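Local coordinates for unknown protein (PDB 2NYI) that is of unknown function but carries tandem ACT domains, a fold that in relatives often binds small regulatory ligands such as amino acids, at residues Asp90-Pro101 with Leu138-Phe149. Residues are numbered along the deposited sequence; the frame is centred on the assembly and turned at random.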
loop_
_atom_site.group_PDB
_atom_site.type_symbol
_atom_site.label_atom_id
_atom_site.label_comp_id
_atom_site.label_asym_id
_atom_site.label_seq_id
_atom_site.Cartn_x
_atom_site.Cartn_y
_atom_site.Cartn_z
ATOM N N ASP A 90 20.379 -15.211 4.943
ATOM C CA ASP A 90 21.233 -14.186 4.360
ATOM C C ASP A 90 20.432 -13.097 3.638
ATOM O O ASP A 90 21.006 -12.127 3.148
ATOM C CB ASP A 90 22.214 -14.817 3.381
ATOM C CG ASP A 90 22.932 -16.009 3.974
ATOM O OD1 ASP A 90 23.062 -16.061 5.222
ATOM O OD2 ASP A 90 23.355 -16.890 3.197
ATOM N N THR A 91 19.122 -13.259 3.569
ATOM C CA THR A 91 18.267 -12.179 3.034
ATOM C C THR A 91 18.437 -10.918 3.886
ATOM O O THR A 91 18.442 -10.993 5.125
ATOM C CB THR A 91 16.793 -12.610 3.004
ATOM O OG1 THR A 91 16.658 -13.738 2.138
ATOM C CG2 THR A 91 15.889 -11.486 2.483
ATOM N N ARG A 92 18.593 -9.777 3.208
ATOM C CA ARG A 92 18.631 -8.446 3.826
ATOM C C ARG A 92 17.687 -7.512 3.044
ATOM O O ARG A 92 17.341 -7.791 1.887
ATOM C CB ARG A 92 20.065 -7.877 3.842
ATOM C CG ARG A 92 21.093 -8.648 4.734
ATOM C CD ARG A 92 20.706 -8.642 6.216
ATOM N NE ARG A 92 21.709 -9.352 7.027
ATOM C CZ ARG A 92 21.752 -10.668 7.224
ATOM N NH1 ARG A 92 20.847 -11.468 6.670
ATOM N NH2 ARG A 92 22.726 -11.192 7.979
ATOM N N GLU A 93 17.268 -6.423 3.680
ATOM C CA GLU A 93 16.411 -5.467 3.008
ATOM C C GLU A 93 17.217 -4.250 2.618
ATOM O O GLU A 93 18.213 -3.892 3.288
ATOM C CB GLU A 93 15.213 -5.116 3.884
ATOM C CG GLU A 93 14.334 -6.329 4.133
ATOM C CD GLU A 93 12.999 -5.978 4.778
ATOM O OE1 GLU A 93 12.922 -4.965 5.497
ATOM O OE2 GLU A 93 12.029 -6.736 4.576
ATOM N N TYR A 94 16.787 -3.636 1.521
ATOM C CA TYR A 94 17.496 -2.552 0.885
ATOM C C TYR A 94 16.465 -1.540 0.436
ATOM O O TYR A 94 15.379 -1.907 -0.032
ATOM C CB TYR A 94 18.240 -3.043 -0.357
ATOM C CG TYR A 94 19.318 -4.065 -0.052
ATOM C CD1 TYR A 94 20.633 -3.676 0.120
ATOM C CD2 TYR A 94 19.003 -5.410 0.068
ATOM C CE1 TYR A 94 21.634 -4.611 0.419
ATOM C CE2 TYR A 94 20.000 -6.364 0.406
ATOM C CZ TYR A 94 21.304 -5.950 0.559
ATOM O OH TYR A 94 22.291 -6.886 0.850
ATOM N N GLU A 95 16.824 -0.279 0.563
ATOM C CA GLU A 95 15.982 0.803 0.062
ATOM C C GLU A 95 16.492 1.124 -1.337
ATOM O O GLU A 95 17.703 1.298 -1.553
ATOM C CB GLU A 95 16.058 2.026 0.978
ATOM C CG GLU A 95 15.353 1.828 2.325
ATOM C CD GLU A 95 13.817 1.791 2.205
ATOM O OE1 GLU A 95 13.263 2.266 1.180
ATOM O OE2 GLU A 95 13.158 1.297 3.150
ATOM N N LEU A 96 15.564 1.159 -2.283
ATOM C CA LEU A 96 15.882 1.402 -3.679
ATOM C C LEU A 96 15.209 2.699 -4.104
ATOM O O LEU A 96 14.010 2.914 -3.834
ATOM C CB LEU A 96 15.411 0.209 -4.528
ATOM C CG LEU A 96 15.390 0.330 -6.063
ATOM C CD1 LEU A 96 16.807 0.338 -6.624
ATOM C CD2 LEU A 96 14.643 -0.837 -6.638
ATOM N N TYR A 97 15.968 3.570 -4.762
ATOM C CA TYR A 97 15.417 4.845 -5.231
ATOM C C TYR A 97 15.835 5.046 -6.679
ATOM O O TYR A 97 16.985 4.772 -7.036
ATOM C CB TYR A 97 15.926 6.022 -4.392
ATOM C CG TYR A 97 15.767 5.855 -2.901
ATOM C CD1 TYR A 97 14.551 6.143 -2.267
ATOM C CD2 TYR A 97 16.832 5.407 -2.116
ATOM C CE1 TYR A 97 14.405 5.987 -0.886
ATOM C CE2 TYR A 97 16.699 5.252 -0.740
ATOM C CZ TYR A 97 15.484 5.541 -0.133
ATOM O OH TYR A 97 15.361 5.382 1.232
ATOM N N VAL A 98 14.886 5.469 -7.511
ATOM C CA VAL A 98 15.150 5.715 -8.930
ATOM C C VAL A 98 14.584 7.090 -9.266
ATOM O O VAL A 98 13.451 7.406 -8.884
ATOM C CB VAL A 98 14.456 4.649 -9.836
ATOM C CG1 VAL A 98 14.760 4.889 -11.322
ATOM C CG2 VAL A 98 14.817 3.206 -9.398
ATOM N N GLU A 99 15.356 7.911 -9.975
ATOM C CA GLU A 99 14.830 9.197 -10.432
ATOM C C GLU A 99 15.455 9.569 -11.771
ATOM O O GLU A 99 16.668 9.423 -11.954
ATOM C CB GLU A 99 15.105 10.281 -9.383
ATOM C CG GLU A 99 14.553 11.657 -9.737
ATOM C CD GLU A 99 14.716 12.662 -8.615
ATOM O OE1 GLU A 99 15.194 13.780 -8.900
ATOM O OE2 GLU A 99 14.365 12.340 -7.456
ATOM N N GLY A 100 14.622 10.032 -12.700
ATOM C CA GLY A 100 15.096 10.587 -13.964
ATOM C C GLY A 100 13.941 10.891 -14.900
ATOM O O GLY A 100 12.795 10.892 -14.471
ATOM N N PRO A 101 14.236 11.126 -16.199
ATOM C CA PRO A 101 13.154 11.366 -17.160
ATOM C C PRO A 101 12.247 10.140 -17.194
ATOM O O PRO A 101 12.744 9.016 -17.132
ATOM C CB PRO A 101 13.886 11.483 -18.502
ATOM C CG PRO A 101 15.299 11.779 -18.160
ATOM C CD PRO A 101 15.563 11.138 -16.833
ATOM N N LEU A 138 9.119 13.992 -14.951
ATOM C CA LEU A 138 10.036 13.361 -14.006
ATOM C C LEU A 138 9.384 12.093 -13.469
ATOM O O LEU A 138 8.185 12.071 -13.214
ATOM C CB LEU A 138 10.394 14.307 -12.861
ATOM C CG LEU A 138 11.479 13.782 -11.895
ATOM C CD1 LEU A 138 12.870 13.716 -12.563
ATOM C CD2 LEU A 138 11.539 14.601 -10.602
ATOM N N PHE A 139 10.195 11.045 -13.354
ATOM C CA PHE A 139 9.773 9.769 -12.801
ATOM C C PHE A 139 10.524 9.585 -11.495
ATOM O O PHE A 139 11.731 9.806 -11.444
ATOM C CB PHE A 139 10.101 8.638 -13.775
ATOM C CG PHE A 139 9.993 7.255 -13.165
ATOM C CD1 PHE A 139 8.755 6.610 -13.082
ATOM C CD2 PHE A 139 11.134 6.610 -12.672
ATOM C CE1 PHE A 139 8.647 5.313 -12.503
ATOM C CE2 PHE A 139 11.052 5.330 -12.120
ATOM C CZ PHE A 139 9.800 4.679 -12.031
ATOM N N ARG A 140 9.810 9.190 -10.437
ATOM C CA ARG A 140 10.455 8.838 -9.173
ATOM C C ARG A 140 9.935 7.497 -8.698
ATOM O O ARG A 140 8.737 7.236 -8.796
ATOM C CB ARG A 140 10.154 9.885 -8.104
ATOM C CG ARG A 140 10.906 11.210 -8.278
ATOM C CD ARG A 140 11.083 11.870 -6.918
ATOM N NE ARG A 140 11.188 13.324 -7.010
ATOM C CZ ARG A 140 10.300 14.180 -6.509
ATOM N NH1 ARG A 140 9.224 13.741 -5.861
ATOM N NH2 ARG A 140 10.492 15.483 -6.653
HETATM N N MSE A 141 10.838 6.654 -8.204
HETATM C CA MSE A 141 10.441 5.373 -7.628
HETATM C C MSE A 141 11.119 5.186 -6.289
HETATM O O MSE A 141 12.304 5.442 -6.142
HETATM C CB MSE A 141 10.796 4.229 -8.567
HETATM C CG MSE A 141 10.624 2.878 -7.936
HETATM SE SE MSE A 141 11.000 1.486 -9.224
HETATM C CE MSE A 141 11.598 0.382 -8.120
ATOM N N GLY A 142 10.357 4.756 -5.297
ATOM C CA GLY A 142 10.940 4.429 -4.001
ATOM C C GLY A 142 10.452 3.050 -3.622
ATOM O O GLY A 142 9.255 2.755 -3.721
ATOM N N SER A 143 11.357 2.200 -3.158
ATOM C CA SER A 143 10.993 0.813 -2.961
ATOM C C SER A 143 11.822 0.214 -1.812
ATOM O O SER A 143 12.941 0.671 -1.535
ATOM C CB SER A 143 11.268 0.049 -4.263
ATOM O OG SER A 143 10.636 -1.224 -4.284
ATOM N N ARG A 144 11.250 -0.779 -1.141
ATOM C CA ARG A 144 12.024 -1.641 -0.254
ATOM C C ARG A 144 12.032 -3.034 -0.862
ATOM O O ARG A 144 10.970 -3.600 -1.182
ATOM C CB ARG A 144 11.412 -1.658 1.140
ATOM C CG ARG A 144 12.292 -2.265 2.227
ATOM C CD ARG A 144 11.524 -2.134 3.529
ATOM N NE ARG A 144 12.261 -2.543 4.716
ATOM C CZ ARG A 144 12.725 -1.706 5.643
ATOM N NH1 ARG A 144 12.556 -0.394 5.515
ATOM N NH2 ARG A 144 13.369 -2.187 6.699
ATOM N N VAL A 145 13.234 -3.579 -1.043
ATOM C CA VAL A 145 13.412 -4.893 -1.665
ATOM C C VAL A 145 14.255 -5.784 -0.761
ATOM O O VAL A 145 14.976 -5.288 0.098
ATOM C CB VAL A 145 14.085 -4.786 -3.085
ATOM C CG1 VAL A 145 13.259 -3.886 -4.012
ATOM C CG2 VAL A 145 15.566 -4.296 -2.990
ATOM N N ALA A 146 14.142 -7.099 -0.944
ATOM C CA ALA A 146 14.872 -8.049 -0.116
ATOM C C ALA A 146 15.529 -9.100 -0.988
ATOM O O ALA A 146 14.891 -9.684 -1.873
ATOM C CB ALA A 146 13.943 -8.714 0.897
ATOM N N PHE A 147 16.804 -9.349 -0.708
ATOM C CA PHE A 147 17.543 -10.407 -1.376
ATOM C C PHE A 147 18.774 -10.795 -0.567
ATOM O O PHE A 147 19.214 -10.035 0.317
ATOM C CB PHE A 147 17.918 -9.996 -2.813
ATOM C CG PHE A 147 18.739 -8.734 -2.898
ATOM C CD1 PHE A 147 20.111 -8.765 -2.652
ATOM C CD2 PHE A 147 18.140 -7.515 -3.234
ATOM C CE1 PHE A 147 20.875 -7.616 -2.729
ATOM C CE2 PHE A 147 18.890 -6.353 -3.307
ATOM C CZ PHE A 147 20.266 -6.396 -3.076
ATOM N N PRO A 148 19.335 -11.998 -0.845
ATOM C CA PRO A 148 20.558 -12.409 -0.137
ATOM C C PRO A 148 21.692 -11.422 -0.349
ATOM O O PRO A 148 22.035 -11.099 -1.497
ATOM C CB PRO A 148 20.912 -13.757 -0.785
ATOM C CG PRO A 148 19.575 -14.304 -1.263
ATOM C CD PRO A 148 18.829 -13.051 -1.743
ATOM N N PHE A 149 22.289 -10.963 0.750
ATOM C CA PHE A 149 23.302 -9.913 0.683
ATOM C C PHE A 149 24.489 -10.210 -0.258
ATOM O O PHE A 149 25.064 -9.272 -0.811
ATOM C CB PHE A 149 23.804 -9.496 2.081
ATOM C CG PHE A 149 24.631 -10.546 2.781
ATOM C CD1 PHE A 149 25.975 -10.742 2.439
ATOM C CD2 PHE A 149 24.080 -11.316 3.797
ATOM C CE1 PHE A 149 26.746 -11.727 3.075
ATOM C CE2 PHE A 149 24.845 -12.296 4.448
ATOM C CZ PHE A 149 26.176 -12.503 4.081
#
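Arg144 rises from its own strand, and Glu93 and Glu95 lean across from the neighbouring strand to pair with it. Its NE gives a short bond to Glu93 OE1, 2.6 Å long with an N-H...O angle of 162°. Glu93 OE1 lies in the guanidinium plane, yet the donor meets it from above the carboxylate plane; the two planes stand 77° apart. Arg144 NH2 adds a weak second bond to the same oxygen. On the other side Arg144 NH1 makes a weak bond to Glu95 OE2 at 3.0 Å. Shortening Arg144 to an alanine would probably leave two carboxylates on the same face without the positive charge they share.

On the other face of the sheet the contact is mostly apolar, though Ser143 also points there, its OG bonded to Glu123 O. The rings of Tyr94 and Phe147 form an offset stack, with centroids 4.2 Å apart and planes almost parallel. With CG between its own backbone N and carbonyl carbon (chi1 58°), the Phe147 ring swings toward the other strand and lies flat against Tyr94. Leu96 CD2 touches Met141 CE (a selenomethionine) at 3.6 Å. Val98 CG1 meets the edge of the Phe139 ring, 3.8 Å from CE2.

Paired backbone hydrogen bonds from Arg92-Phe147 to Gly100-Phe139 fix this antiparallel register. These are the two central strands of the 2-3-1-4 sheet of an ACT domain, flanked by strands 120-130 and 169-174. Helix 106-116 covers the mostly apolar face, through Leu114 on Leu96 and Val110 on Met141.

At the far end Glu99 OE2 and Arg140 NE form a longer salt bridge, and Arg140 NH1 also pairs with Glu127. The salt bridges lie on one face, and most of the hydrophobic packing lies on the other.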